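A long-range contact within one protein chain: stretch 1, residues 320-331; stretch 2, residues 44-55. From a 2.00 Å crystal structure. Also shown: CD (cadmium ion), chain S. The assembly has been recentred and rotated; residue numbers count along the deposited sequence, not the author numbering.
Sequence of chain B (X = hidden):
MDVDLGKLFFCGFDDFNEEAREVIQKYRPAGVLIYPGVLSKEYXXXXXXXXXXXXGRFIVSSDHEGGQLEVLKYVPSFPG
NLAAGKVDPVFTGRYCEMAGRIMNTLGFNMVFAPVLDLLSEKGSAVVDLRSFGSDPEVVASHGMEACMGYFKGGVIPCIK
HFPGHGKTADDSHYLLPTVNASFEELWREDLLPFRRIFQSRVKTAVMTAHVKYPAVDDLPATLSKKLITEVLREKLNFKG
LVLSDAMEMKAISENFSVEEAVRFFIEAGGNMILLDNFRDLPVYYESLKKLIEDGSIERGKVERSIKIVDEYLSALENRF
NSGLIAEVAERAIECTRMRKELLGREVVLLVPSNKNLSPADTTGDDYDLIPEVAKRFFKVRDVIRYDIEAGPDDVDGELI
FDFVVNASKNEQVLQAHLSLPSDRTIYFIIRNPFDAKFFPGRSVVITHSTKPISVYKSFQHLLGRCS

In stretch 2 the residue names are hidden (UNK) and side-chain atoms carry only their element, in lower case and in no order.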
# COMPACT_ATOMS: atom_id res chain seq x y z
N PHE B 320 -13.59 5.20 8.50
CA PHE B 320 -12.57 5.34 7.46
C PHE B 320 -13.05 5.03 6.04
O PHE B 320 -13.62 3.94 5.76
CB PHE B 320 -11.35 4.46 7.79
CG PHE B 320 -10.71 4.83 9.09
CD1 PHE B 320 -10.02 6.04 9.22
CD2 PHE B 320 -10.78 3.98 10.18
CE1 PHE B 320 -9.43 6.39 10.41
CE2 PHE B 320 -10.19 4.33 11.38
CZ PHE B 320 -9.51 5.54 11.50
N ASN B 321 -12.80 5.97 5.14
CA ASN B 321 -13.03 5.72 3.72
C ASN B 321 -12.04 6.55 2.86
O ASN B 321 -12.14 7.77 2.82
CB ASN B 321 -14.50 6.02 3.36
CG ASN B 321 -14.89 5.52 1.99
OD1 ASN B 321 -14.09 5.52 1.09
ND2 ASN B 321 -16.13 5.13 1.82
N SER B 322 -11.10 5.87 2.20
CA SER B 322 -10.07 6.51 1.38
C SER B 322 -10.66 7.32 0.19
O SER B 322 -9.94 8.03 -0.52
CB SER B 322 -9.04 5.47 0.93
OG SER B 322 -9.59 4.45 0.08
N GLY B 323 -11.97 7.24 -0.00
CA GLY B 323 -12.63 8.05 -1.01
C GLY B 323 -12.56 9.57 -0.78
O GLY B 323 -12.89 10.37 -1.65
N LEU B 324 -12.19 9.95 0.43
CA LEU B 324 -11.98 11.34 0.77
C LEU B 324 -10.97 11.93 -0.22
O LEU B 324 -11.06 13.12 -0.60
CB LEU B 324 -11.50 11.48 2.23
CG LEU B 324 -10.10 10.95 2.55
CD1 LEU B 324 -8.97 12.05 2.45
CD2 LEU B 324 -10.10 10.20 3.89
N ILE B 325 -10.00 11.11 -0.62
CA ILE B 325 -9.00 11.59 -1.58
C ILE B 325 -9.70 12.00 -2.89
O ILE B 325 -9.49 13.12 -3.42
CB ILE B 325 -7.93 10.52 -1.79
CG1 ILE B 325 -7.22 10.31 -0.44
CG2 ILE B 325 -6.96 10.93 -2.91
CD1 ILE B 325 -6.15 9.18 -0.41
N ALA B 326 -10.61 11.16 -3.35
CA ALA B 326 -11.39 11.49 -4.54
C ALA B 326 -12.08 12.85 -4.32
O ALA B 326 -12.05 13.74 -5.19
CB ALA B 326 -12.44 10.36 -4.86
N GLU B 327 -12.61 13.03 -3.12
CA GLU B 327 -13.38 14.20 -2.78
C GLU B 327 -12.50 15.45 -2.85
O GLU B 327 -12.89 16.48 -3.43
CB GLU B 327 -13.97 14.05 -1.39
CG GLU B 327 -14.87 15.18 -1.00
CD GLU B 327 -16.17 15.17 -1.72
OE1 GLU B 327 -16.37 14.27 -2.59
OE2 GLU B 327 -16.98 16.09 -1.47
N VAL B 328 -11.30 15.34 -2.29
CA VAL B 328 -10.37 16.47 -2.26
C VAL B 328 -10.08 16.82 -3.70
O VAL B 328 -10.15 18.01 -4.08
CB VAL B 328 -9.07 16.11 -1.47
CG1 VAL B 328 -7.91 17.06 -1.76
CG2 VAL B 328 -9.36 16.05 0.03
N ALA B 329 -9.79 15.79 -4.50
CA ALA B 329 -9.37 16.00 -5.87
C ALA B 329 -10.51 16.71 -6.57
O ALA B 329 -10.29 17.67 -7.33
CB ALA B 329 -9.03 14.68 -6.57
N GLU B 330 -11.73 16.31 -6.22
CA GLU B 330 -12.91 16.88 -6.86
C GLU B 330 -13.05 18.38 -6.52
O GLU B 330 -13.39 19.19 -7.37
CB GLU B 330 -14.16 16.06 -6.49
CG GLU B 330 -15.48 16.62 -6.99
CD GLU B 330 -16.67 15.61 -7.01
OE1 GLU B 330 -16.54 14.35 -6.82
OE2 GLU B 330 -17.79 16.12 -7.22
N ARG B 331 -12.80 18.75 -5.27
CA ARG B 331 -13.16 20.08 -4.83
C ARG B 331 -12.06 21.13 -5.18
O ARG B 331 -12.30 22.32 -5.20
CB ARG B 331 -13.46 19.99 -3.32
CG ARG B 331 -14.88 19.49 -3.10
CD ARG B 331 -15.09 18.70 -1.83
NE ARG B 331 -15.48 19.48 -0.69
CZ ARG B 331 -16.48 19.19 0.13
NH1 ARG B 331 -17.22 18.11 -0.05
NH2 ARG B 331 -16.75 20.00 1.14
N UNK B 44 -9.58 5.04 -10.07
CA UNK B 44 -10.88 4.35 -10.08
C UNK B 44 -11.27 3.85 -8.71
O UNK B 44 -12.39 4.09 -8.25
c UNK B 44 -12.55 4.29 -12.62
c UNK B 44 -11.89 1.88 -12.88
c UNK B 44 -11.41 3.28 -12.47
c UNK B 44 -10.90 3.16 -11.04
N UNK B 45 -10.35 3.16 -8.06
CA UNK B 45 -10.60 2.66 -6.71
C UNK B 45 -11.09 3.77 -5.76
O UNK B 45 -12.17 3.67 -5.15
c UNK B 45 -9.35 1.62 -4.74
c UNK B 45 -10.37 0.46 -2.85
c UNK B 45 -9.46 1.06 -1.97
c UNK B 45 -9.32 1.96 -6.20
c UNK B 45 -8.46 2.23 -3.85
c UNK B 45 -8.49 1.95 -2.47
c UNK B 45 -10.31 0.75 -4.23
N UNK B 46 -10.36 4.89 -5.70
CA UNK B 46 -10.72 6.00 -4.83
C UNK B 46 -12.06 6.63 -5.18
O UNK B 46 -12.88 6.92 -4.28
c UNK B 46 -9.62 7.09 -4.86
c UNK B 46 -8.26 6.65 -4.34
c UNK B 46 -8.39 6.23 -2.88
c UNK B 46 -7.21 7.77 -4.50
N UNK B 47 -12.31 6.82 -6.49
CA UNK B 47 -13.59 7.38 -6.89
C UNK B 47 -14.74 6.41 -6.53
O UNK B 47 -15.83 6.86 -6.10
o UNK B 47 -15.33 8.42 -9.93
c UNK B 47 -13.60 7.70 -8.39
o UNK B 47 -15.29 9.39 -7.96
c UNK B 47 -14.82 8.57 -8.79
N UNK B 48 -14.53 5.10 -6.71
CA UNK B 48 -15.52 4.07 -6.30
C UNK B 48 -15.79 4.15 -4.78
O UNK B 48 -16.94 4.22 -4.35
c UNK B 48 -16.07 1.57 -6.71
c UNK B 48 -15.02 2.67 -6.70
c UNK B 48 -18.37 0.82 -6.57
c UNK B 48 -17.96 -0.49 -6.83
c UNK B 48 -16.62 -0.77 -7.05
c UNK B 48 -15.69 0.25 -6.99
c UNK B 48 -17.41 1.84 -6.50
N UNK B 49 -14.73 4.16 -3.95
CA UNK B 49 -14.93 4.28 -2.50
C UNK B 49 -15.73 5.56 -2.14
O UNK B 49 -16.62 5.53 -1.27
s UNK B 49 -13.77 1.54 -1.19
c UNK B 49 -12.87 3.00 -1.82
c UNK B 49 -13.59 4.31 -1.77
c UNK B 49 -14.04 1.98 0.51
N UNK B 50 -15.44 6.66 -2.83
CA UNK B 50 -16.20 7.89 -2.62
C UNK B 50 -17.70 7.72 -3.01
O UNK B 50 -18.61 8.13 -2.30
n UNK B 50 -16.33 11.24 -4.02
o UNK B 50 -16.23 10.69 -1.85
c UNK B 50 -15.55 9.05 -3.42
c UNK B 50 -16.08 10.39 -3.04
N UNK B 51 -17.94 7.14 -4.18
CA UNK B 51 -19.29 6.77 -4.56
C UNK B 51 -19.98 5.88 -3.49
O UNK B 51 -21.16 6.11 -3.14
c UNK B 51 -20.63 5.60 -6.36
c UNK B 51 -23.16 4.70 -7.12
c UNK B 51 -19.28 6.07 -5.92
c UNK B 51 -21.02 4.28 -6.13
c UNK B 51 -22.77 6.03 -7.34
c UNK B 51 -21.52 6.47 -6.96
c UNK B 51 -22.28 3.82 -6.51
N UNK B 52 -19.28 4.88 -2.96
CA UNK B 52 -19.92 3.96 -2.01
C UNK B 52 -20.30 4.69 -0.73
O UNK B 52 -21.37 4.43 -0.18
c UNK B 52 -19.00 2.77 -1.69
c UNK B 52 -17.68 0.77 -2.57
c UNK B 52 -18.76 1.83 -2.88
c UNK B 52 -20.06 1.19 -3.29
N UNK B 53 -19.46 5.64 -0.30
CA UNK B 53 -19.74 6.40 0.95
C UNK B 53 -21.04 7.21 0.91
O UNK B 53 -21.63 7.54 1.95
o UNK B 53 -18.71 8.53 0.50
c UNK B 53 -18.59 7.34 1.27
N UNK B 54 -21.46 7.56 -0.29
CA UNK B 54 -22.64 8.37 -0.51
C UNK B 54 -23.92 7.59 -0.85
O UNK B 54 -25.01 8.14 -0.99
n UNK B 54 -20.14 13.40 -3.67
c UNK B 54 -21.16 10.18 -1.17
c UNK B 54 -19.78 13.32 -2.38
c UNK B 54 -22.29 9.33 -1.62
n UNK B 54 -19.19 14.34 -1.76
n UNK B 54 -19.99 12.20 -1.71
c UNK B 54 -20.66 11.05 -2.28
N UNK B 55 -23.80 6.29 -1.00
CA UNK B 55 -24.94 5.59 -1.51
C UNK B 55 -25.42 4.52 -0.59
O UNK B 55 -25.91 3.52 -1.06
c UNK B 55 -24.60 5.03 -2.88
c UNK B 55 -24.65 6.10 -3.97
n UNK B 55 -23.54 6.81 -4.13
o UNK B 55 -25.68 6.31 -4.62
CD CD S . -18.33 15.39 -4.06

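Position 44 carries four carbons forked at the second, too far from stretch 1 to touch it: Leu-44. Position 45 has one carbon and then a six-carbon ring, with no oxygen on it; a ring carbon lies obliquely near the hydroxyl of Ser-322. This is Phe-45, its CE2 3.7 Å from Ser-322 OG.

At 46 four carbons again fork at the second, and the end of the chain bends to stretch 1, filling space beside Ser-322 and Ile-325. The residue is Leu-46, with CD1 3.5 Å from Ile-325 CG2. Position 47 has two carbons, the second bearing two oxygens, so it is Asp-47; its CA, 3.8 Å from Ala-326 CB, makes the closest approach. At 48, one carbon leads to a six-carbon ring; the CA-to-CB bond points away from stretch 1 and the side chain makes no contact: Phe-48.

Position 49 is an unbranched run of two carbons, sulfur and carbon, which can only be Met-49. Its CB lies 3.1 Å from Asn-321 OD1. At 50, two carbons end in one oxygen and one nitrogen, and the group sits among Gly-323, Ala-326, Glu-327 and Glu-330, a knob in a hole. It is Asn-50, whose ND2 gives a weak hydrogen bond to Glu-327 OE1 at 3.4 Å.

At position 51, one carbon leads to a six-carbon ring; the CA-to-CB bond points away and the side chain makes no contact: Phe-51. Position 52, four carbons forked at the second, makes no contact: Leu-52. One carbon and one oxygen at 53 make Ser-53, its CB 3.4 Å from Asn-321 ND2. At 54, three carbons, a nitrogen and a carbon bearing two more nitrogens reach the Glu-327 carboxylate: Arg-54, with NH2 2.8 Å from Glu-327 OE2. Position 55, two carbons ending in one oxygen and one nitrogen, is out of reach: Asn-55.

The rule here is close crossing. The helices meet at 98°, nearly perpendicular, with axes 7.1 Å apart, and small residues permit it. Gly-323 CA comes 3.9 Å from Asn-50 CA and makes a CA-H...O contact of 3.5 Å with Leu-46 O; a CB on Gly-323 would fall 2.4 Å from Asn-50 N, a clash. One helical turn on, Ala-326 CB packs 3.5 Å from Leu-46 O. Asn-321 does double duty: OD1 caps its own helix by accepting from Gly-323 N at 2.9 Å, while ND2 donates to Met-49 O at 3.2 Å. Beyond this tight crossing, the deposited cadmium lies 2.7 Å from both Glu-327 OE1 and Arg-54 NH1, an unusual pairing because a guanidinium is normally cationic.

Stretch 2 44-55: LFLDFMNFLSRN
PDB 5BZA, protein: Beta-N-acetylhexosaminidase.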